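Side-chain contacts in protein - conserved hypothetical (PDB 4LES), which is of unknown function but has an antiparallel beta-rich fold with a helix packed on its four-stranded sheet: residues R93-V96 / G102-K105; F112-A117 / S153-E158. One frame throughout, in Å; residues are numbered along the deposited sequence.

Contact 1 (R93-V96 / G102-K105)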
ATOM      1  N   ARG A  93       7.216  -5.943  -7.577  1.00 47.80           N
ATOM      2  CA  ARG A  93       8.682  -5.929  -7.629  1.00 52.97           C
ATOM      3  C   ARG A  93       9.394  -7.080  -6.947  1.00 53.49           C
ATOM      4  O   ARG A  93       8.828  -7.788  -6.139  1.00 52.24           O
ATOM      5  CB  ARG A  93       9.223  -4.590  -7.113  1.00 55.62           C
ATOM      6  CG  ARG A  93       8.696  -4.131  -5.776  1.00 55.21           C
ATOM      7  CD  ARG A  93       8.869  -2.626  -5.614  1.00 54.91           C
ATOM      8  NE  ARG A  93      10.219  -2.257  -5.245  1.00 60.45           N
ATOM      9  CZ  ARG A  93      10.779  -1.068  -5.449  1.00 64.33           C
ATOM     10  NH1 ARG A  93      12.023  -0.868  -5.052  1.00 71.15           N
ATOM     11  NH2 ARG A  93      10.137  -0.091  -6.066  1.00 65.94           N
ATOM     12  N   ASP A  94      10.659  -7.230  -7.318  1.00 60.28           N
ATOM     13  CA  ASP A  94      11.559  -8.296  -6.826  1.00 66.74           C
ATOM     14  C   ASP A  94      12.228  -8.024  -5.475  1.00 65.83           C
ATOM     15  O   ASP A  94      12.804  -8.923  -4.888  1.00 66.86           O
ATOM     16  CB  ASP A  94      12.676  -8.517  -7.854  1.00 71.25           C
ATOM     17  CG  ASP A  94      13.514  -7.239  -8.108  1.00 77.08           C
ATOM     18  OD1 ASP A  94      13.012  -6.104  -7.889  1.00 82.47           O
ATOM     19  OD2 ASP A  94      14.675  -7.366  -8.547  1.00 86.52           O
ATOM     20  N   LYS A  95      12.189  -6.786  -4.995  1.00 65.36           N
ATOM     21  CA  LYS A  95      12.825  -6.460  -3.726  1.00 68.00           C
ATOM     22  C   LYS A  95      12.439  -5.077  -3.203  1.00 65.13           C
ATOM     23  O   LYS A  95      11.871  -4.246  -3.938  1.00 60.62           O
ATOM     24  CB  LYS A  95      14.352  -6.524  -3.865  1.00 72.97           C
ATOM     25  CG  LYS A  95      14.905  -5.479  -4.818  1.00 78.37           C
ATOM     26  CD  LYS A  95      16.422  -5.511  -4.936  1.00 83.48           C
ATOM     27  CE  LYS A  95      16.871  -4.398  -5.874  1.00 88.09           C
ATOM     28  NZ  LYS A  95      18.346  -4.318  -6.017  1.00 97.93           N
ATOM     29  N   VAL A  96      12.736  -4.855  -1.918  1.00 63.15           N
ATOM     30  CA  VAL A  96      12.514  -3.566  -1.245  1.00 62.67           C
ATOM     31  C   VAL A  96      13.733  -3.282  -0.373  1.00 63.36           C
ATOM     32  O   VAL A  96      14.447  -4.208   0.007  1.00 66.29           O
ATOM     33  CB  VAL A  96      11.214  -3.524  -0.377  1.00 61.05           C
ATOM     34  CG1 VAL A  96       9.970  -3.634  -1.245  1.00 59.50           C
ATOM     35  CG2 VAL A  96      11.231  -4.594   0.712  1.00 63.06           C
ATOM     36  N   GLY A 102      20.500  -2.508   3.664  1.00 91.83           N
ATOM     37  CA  GLY A 102      20.250  -3.872   3.147  1.00 92.75           C
ATOM     38  C   GLY A 102      18.916  -4.014   2.378  1.00 89.04           C
ATOM     39  O   GLY A 102      17.963  -3.259   2.608  1.00 86.13           O
ATOM     40  N   PHE A 103      18.855  -4.980   1.458  1.00 86.92           N
ATOM     41  CA  PHE A 103      17.655  -5.243   0.640  1.00 82.51           C
ATOM     42  C   PHE A 103      16.920  -6.497   1.106  1.00 85.29           C
ATOM     43  O   PHE A 103      17.550  -7.424   1.585  1.00 92.94           O
ATOM     44  CB  PHE A 103      18.044  -5.471  -0.830  1.00 80.61           C
ATOM     45  CG  PHE A 103      18.587  -4.254  -1.524  1.00 80.05           C
ATOM     46  CD1 PHE A 103      17.728  -3.272  -1.996  1.00 80.23           C
ATOM     47  CD2 PHE A 103      19.947  -4.102  -1.732  1.00 85.15           C
ATOM     48  CE1 PHE A 103      18.224  -2.153  -2.650  1.00 82.80           C
ATOM     49  CE2 PHE A 103      20.445  -2.988  -2.381  1.00 85.86           C
ATOM     50  CZ  PHE A 103      19.585  -2.011  -2.838  1.00 81.83           C
ATOM     51  N   GLN A 104      15.591  -6.519   0.988  1.00 86.65           N
ATOM     52  CA  GLN A 104      14.809  -7.732   1.274  1.00 84.37           C
ATOM     53  C   GLN A 104      14.284  -8.276  -0.050  1.00 82.25           C
ATOM     54  O   GLN A 104      13.856  -7.501  -0.911  1.00 76.31           O
ATOM     55  CB  GLN A 104      13.597  -7.462   2.136  1.00 85.04           C
ATOM     56  CG  GLN A 104      13.856  -6.835   3.471  1.00 92.40           C
ATOM     57  CD  GLN A 104      12.575  -6.734   4.264  1.00 96.11           C
ATOM     58  OE1 GLN A 104      11.632  -7.494   4.040  1.00103.18           O
ATOM     59  NE2 GLN A 104      12.531  -5.802   5.197  1.00102.05           N
ATOM     60  N   LYS A 105      14.291  -9.600  -0.186  1.00 83.53           N
ATOM     61  CA  LYS A 105      13.799 -10.293  -1.377  1.00 86.54           C
ATOM     62  C   LYS A 105      12.699 -11.259  -0.979  1.00 86.37           C
ATOM     63  O   LYS A 105      12.774 -11.848   0.090  1.00 88.08           O
ATOM     64  CB  LYS A 105      14.907 -11.125  -2.033  1.00 91.37           C
ATOM     65  CG  LYS A 105      15.888 -10.396  -2.940  1.00 99.36           C
ATOM     66  CD  LYS A 105      16.756 -11.426  -3.675  1.00108.57           C
ATOM     67  CE  LYS A 105      17.518 -10.850  -4.862  1.00113.34           C
ATOM     68  NZ  LYS A 105      18.546  -9.857  -4.454  1.00116.40           N
TER
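Val96 and Gln104 face each other as a hydrogen-bonded antiparallel pair, and between them they use both of their backbone donors and both carbonyl oxygens. Val96 N gives its proton to Gln104 O at 3.0 Å, and Gln104 N returns one to Val96 O at 2.8 Å, the straighter of the two with an angle of 172° at the hydrogen. Val96 O also takes a CA-H...O contact from Phe103 CA at 3.4 Å. On the side-chain face of the same pair, Val96 CG2 rests against Gln104 CB.

One residue back, Lys95 O accepts from Arg93 NE over 2.9 Å. The oxygen lies in the guanidinium plane and the N-H points almost straight at it, so the arginine side chain folds back onto the backbone two residues on. The Lys95 side chain leaves with CG between the backbone N and the carbonyl carbon (chi1 65°), then extends obliquely across Phe103. Lys95 CD comes within 3.9 Å of Phe103 CD1, and the ammonium ends over one face of the ring, with Lys95 NZ 4.1 Å from the Phe103 centroid, in a cation-pi contact. Lys105 NZ stands 5.8 Å from Lys95 NZ; the two like charges do not touch, and the ring face probably offers the Lys95 ammonium some compensation.

Much of this contact lies at the surface, but Val96 is buried: its side chain packs on Tyr155 and Glu158 of helix 149-158 and on Phe112 of strand 110-121. Arg93 also makes a salt bridge to Glu158. The short strand 102-104 thus lies against the end of strand 83-96, with Gln104 touching Trp150 of the same helix.

Contact 2 (F112-A117 / S153-E158)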
ATOM      1  N   PHE A 112       6.915  -8.930  -4.252  1.00 51.90           N
ATOM      2  CA  PHE A 112       6.370  -7.951  -3.345  1.00 50.56           C
ATOM      3  C   PHE A 112       5.349  -7.162  -4.139  1.00 48.30           C
ATOM      4  O   PHE A 112       5.633  -6.750  -5.271  1.00 46.43           O
ATOM      5  CB  PHE A 112       7.434  -6.978  -2.842  1.00 51.97           C
ATOM      6  CG  PHE A 112       8.374  -7.563  -1.844  1.00 53.81           C
ATOM      7  CD1 PHE A 112       7.908  -7.981  -0.605  1.00 56.02           C
ATOM      8  CD2 PHE A 112       9.726  -7.647  -2.111  1.00 59.42           C
ATOM      9  CE1 PHE A 112       8.772  -8.507   0.332  1.00 60.44           C
ATOM     10  CE2 PHE A 112      10.600  -8.184  -1.180  1.00 62.35           C
ATOM     11  CZ  PHE A 112      10.123  -8.612   0.042  1.00 62.08           C
ATOM     12  N   ILE A 113       4.154  -6.988  -3.587  1.00 46.19           N
ATOM     13  CA  ILE A 113       3.153  -6.129  -4.223  1.00 43.45           C
ATOM     14  C   ILE A 113       3.042  -4.962  -3.279  1.00 44.58           C
ATOM     15  O   ILE A 113       2.739  -5.157  -2.094  1.00 40.99           O
ATOM     16  CB  ILE A 113       1.783  -6.801  -4.383  1.00 42.57           C
ATOM     17  CG1 ILE A 113       1.919  -8.065  -5.248  1.00 46.02           C
ATOM     18  CG2 ILE A 113       0.786  -5.842  -5.034  1.00 42.56           C
ATOM     19  CD1 ILE A 113       2.491  -7.801  -6.640  1.00 45.63           C
ATOM     20  N   VAL A 114       3.367  -3.770  -3.772  1.00 40.34           N
ATOM     21  CA  VAL A 114       3.321  -2.562  -2.956  1.00 39.85           C
ATOM     22  C   VAL A 114       2.120  -1.722  -3.355  1.00 38.11           C
ATOM     23  O   VAL A 114       1.943  -1.428  -4.522  1.00 38.88           O
ATOM     24  CB  VAL A 114       4.565  -1.683  -3.187  1.00 42.20           C
ATOM     25  CG1 VAL A 114       4.510  -0.420  -2.322  1.00 42.81           C
ATOM     26  CG2 VAL A 114       5.834  -2.466  -2.903  1.00 43.32           C
ATOM     27  N   VAL A 115       1.270  -1.385  -2.401  1.00 37.63           N
ATOM     28  CA  VAL A 115       0.139  -0.475  -2.648  1.00 35.82           C
ATOM     29  C   VAL A 115       0.520   0.864  -1.988  1.00 36.14           C
ATOM     30  O   VAL A 115       0.617   0.960  -0.762  1.00 38.68           O
ATOM     31  CB  VAL A 115      -1.178  -1.020  -2.041  1.00 36.67           C
ATOM     32  CG1 VAL A 115      -2.313  -0.045  -2.237  1.00 37.40           C
ATOM     33  CG2 VAL A 115      -1.551  -2.376  -2.639  1.00 38.74           C
ATOM     34  N   GLU A 116       0.767   1.883  -2.790  1.00 35.96           N
ATOM     35  CA  GLU A 116       1.078   3.223  -2.278  1.00 39.07           C
ATOM     36  C   GLU A 116      -0.223   3.996  -2.060  1.00 37.91           C
ATOM     37  O   GLU A 116      -0.995   4.207  -2.980  1.00 38.50           O
ATOM     38  CB  GLU A 116       1.944   3.992  -3.265  1.00 43.24           C
ATOM     39  CG  GLU A 116       3.357   3.460  -3.365  1.00 47.58           C
ATOM     40  CD  GLU A 116       4.227   4.305  -4.278  1.00 56.05           C
ATOM     41  OE1 GLU A 116       3.673   5.041  -5.138  1.00 60.69           O
ATOM     42  OE2 GLU A 116       5.468   4.218  -4.146  1.00 63.53           O
ATOM     43  N   ALA A 117      -0.435   4.435  -0.840  1.00 38.44           N
ATOM     44  CA  ALA A 117      -1.645   5.133  -0.475  1.00 40.03           C
ATOM     45  C   ALA A 117      -1.362   6.179   0.564  1.00 40.65           C
ATOM     46  O   ALA A 117      -0.318   6.165   1.220  1.00 40.75           O
ATOM     47  CB  ALA A 117      -2.643   4.132   0.094  1.00 41.11           C
ATOM     48  N   SER A 153       8.174  -1.376   6.072  1.00 66.73           N
ATOM     49  CA  SER A 153       9.105  -0.489   6.742  1.00 70.58           C
ATOM     50  C   SER A 153      10.352  -0.260   5.879  1.00 66.62           C
ATOM     51  O   SER A 153      10.843   0.864   5.787  1.00 64.56           O
ATOM     52  CB  SER A 153       9.489  -1.055   8.111  1.00 76.92           C
ATOM     53  OG  SER A 153      10.424  -0.209   8.747  1.00 91.06           O
ATOM     54  N   SER A 154      10.850  -1.325   5.246  1.00 66.38           N
ATOM     55  CA  SER A 154      12.030  -1.230   4.376  1.00 67.31           C
ATOM     56  C   SER A 154      11.712  -0.378   3.172  1.00 61.58           C
ATOM     57  O   SER A 154      12.538   0.429   2.740  1.00 60.99           O
ATOM     58  CB  SER A 154      12.456  -2.604   3.891  1.00 69.32           C
ATOM     59  OG  SER A 154      12.556  -3.478   4.989  1.00 81.33           O
ATOM     60  N   TYR A 155      10.512  -0.566   2.629  1.00 57.33           N
ATOM     61  CA  TYR A 155      10.072   0.208   1.468  1.00 56.10           C
ATOM     62  C   TYR A 155       9.920   1.667   1.841  1.00 58.12           C
ATOM     63  O   TYR A 155      10.213   2.539   1.036  1.00 58.55           O
ATOM     64  CB  TYR A 155       8.764  -0.322   0.905  1.00 54.93           C
ATOM     65  CG  TYR A 155       8.319   0.412  -0.331  1.00 54.32           C
ATOM     66  CD1 TYR A 155       8.840   0.085  -1.571  1.00 55.95           C
ATOM     67  CD2 TYR A 155       7.405   1.447  -0.254  1.00 56.63           C
ATOM     68  CE1 TYR A 155       8.435   0.753  -2.712  1.00 59.03           C
ATOM     69  CE2 TYR A 155       7.002   2.129  -1.383  1.00 56.84           C
ATOM     70  CZ  TYR A 155       7.523   1.775  -2.616  1.00 56.39           C
ATOM     71  OH  TYR A 155       7.130   2.439  -3.743  1.00 55.35           O
ATOM     72  N   ASP A 156       9.472   1.929   3.067  1.00 61.47           N
ATOM     73  CA  ASP A 156       9.310   3.310   3.537  1.00 66.74           C
ATOM     74  C   ASP A 156      10.660   4.022   3.674  1.00 70.26           C
ATOM     75  O   ASP A 156      10.779   5.181   3.268  1.00 71.45           O
ATOM     76  CB  ASP A 156       8.520   3.363   4.840  1.00 70.90           C
ATOM     77  CG  ASP A 156       7.043   2.988   4.651  1.00 72.78           C
ATOM     78  OD1 ASP A 156       6.526   3.028   3.507  1.00 69.70           O
ATOM     79  OD2 ASP A 156       6.390   2.661   5.661  1.00 75.66           O
ATOM     80  N   VAL A 157      11.662   3.341   4.238  1.00 69.61           N
ATOM     81  CA  VAL A 157      13.018   3.905   4.330  1.00 76.91           C
ATOM     82  C   VAL A 157      13.575   4.047   2.903  1.00 71.98           C
ATOM     83  O   VAL A 157      14.175   5.063   2.557  1.00 75.85           O
ATOM     84  CB  VAL A 157      13.972   3.048   5.198  1.00 82.64           C
ATOM     85  CG1 VAL A 157      15.394   3.610   5.153  1.00 86.34           C
ATOM     86  CG2 VAL A 157      13.472   2.996   6.637  1.00 87.37           C
ATOM     87  N   GLU A 158      13.357   3.034   2.077  1.00 66.66           N
ATOM     88  CA  GLU A 158      13.772   3.093   0.692  1.00 67.32           C
ATOM     89  C   GLU A 158      13.300   4.404   0.036  1.00 71.20           C
ATOM     90  O   GLU A 158      14.037   5.017  -0.733  1.00 74.80           O
ATOM     91  CB  GLU A 158      13.216   1.899  -0.069  1.00 64.18           C
ATOM     92  CG  GLU A 158      13.531   1.933  -1.552  1.00 65.00           C
ATOM     93  CD  GLU A 158      12.918   0.785  -2.304  1.00 60.49           C
ATOM     94  OE1 GLU A 158      12.468  -0.188  -1.672  1.00 57.86           O
ATOM     95  OE2 GLU A 158      12.891   0.869  -3.539  1.00 66.27           O
TER
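The extended backbone of 112-117 lies across from the helical turns of 153-158, the nearest CA atoms, those of Val114 and Tyr155, being 8.5 Å apart. Tyr155 bridges the gap. Its CG is anti to the backbone N (chi1 -177°), which sends the ring from the helix toward the strand. There Val114 meets one face: CG1 sits 3.8 Å from the Tyr155 centroid, 18° off the ring normal, in a CH-pi contact displaced toward the rim, and is 3.7 Å from Tyr155 CE2. The other branch, Val114 CG2, comes within 4.1 Å of Tyr155 CE1.

The far end of the ring is held by Glu116. Its carboxylate reaches the hydroxyl at the ring edge, Glu116 OE2 lying in the ring plane and accepting from Tyr155 OH at 2.5 Å, a very short bond. The carboxylate is turned 56° from the ring. Its second oxygen, OE1, forms a salt bridge with Arg89 of the adjoining strand 83-96, so both oxygens are engaged and the group that receives the hydroxyl is itself positioned. All three touching residues are buried, and a phosphate ion, probably from the crystallisation liquor, lies near Tyr155. The arrangement is helix-on-sheet packing, in which one aromatic side chain ties helix 149-158 to an inner strand of the four-stranded antiparallel sheet.

How the contacts relate
The two contacts lie in series along the chain, contact 1 closing before contact 2 opens, and their centres are about 10 Å apart. Both reach the four-stranded sheet, in which 83-96 and 110-121 are neighbouring antiparallel strands, joined here by a probable hydrogen bond from Arg93 N to Phe112 O (2.9 Å); strand 102-104 falls in the connection between them. Contact 1, at the surface, has its centre about 16 Å from the centre of the chain, whereas that of buried contact 2 is about 7 Å from it. The helix of contact 2 also reaches contact 1. Helix and connection thus pack against the sheet's two inner strands, though no function is known.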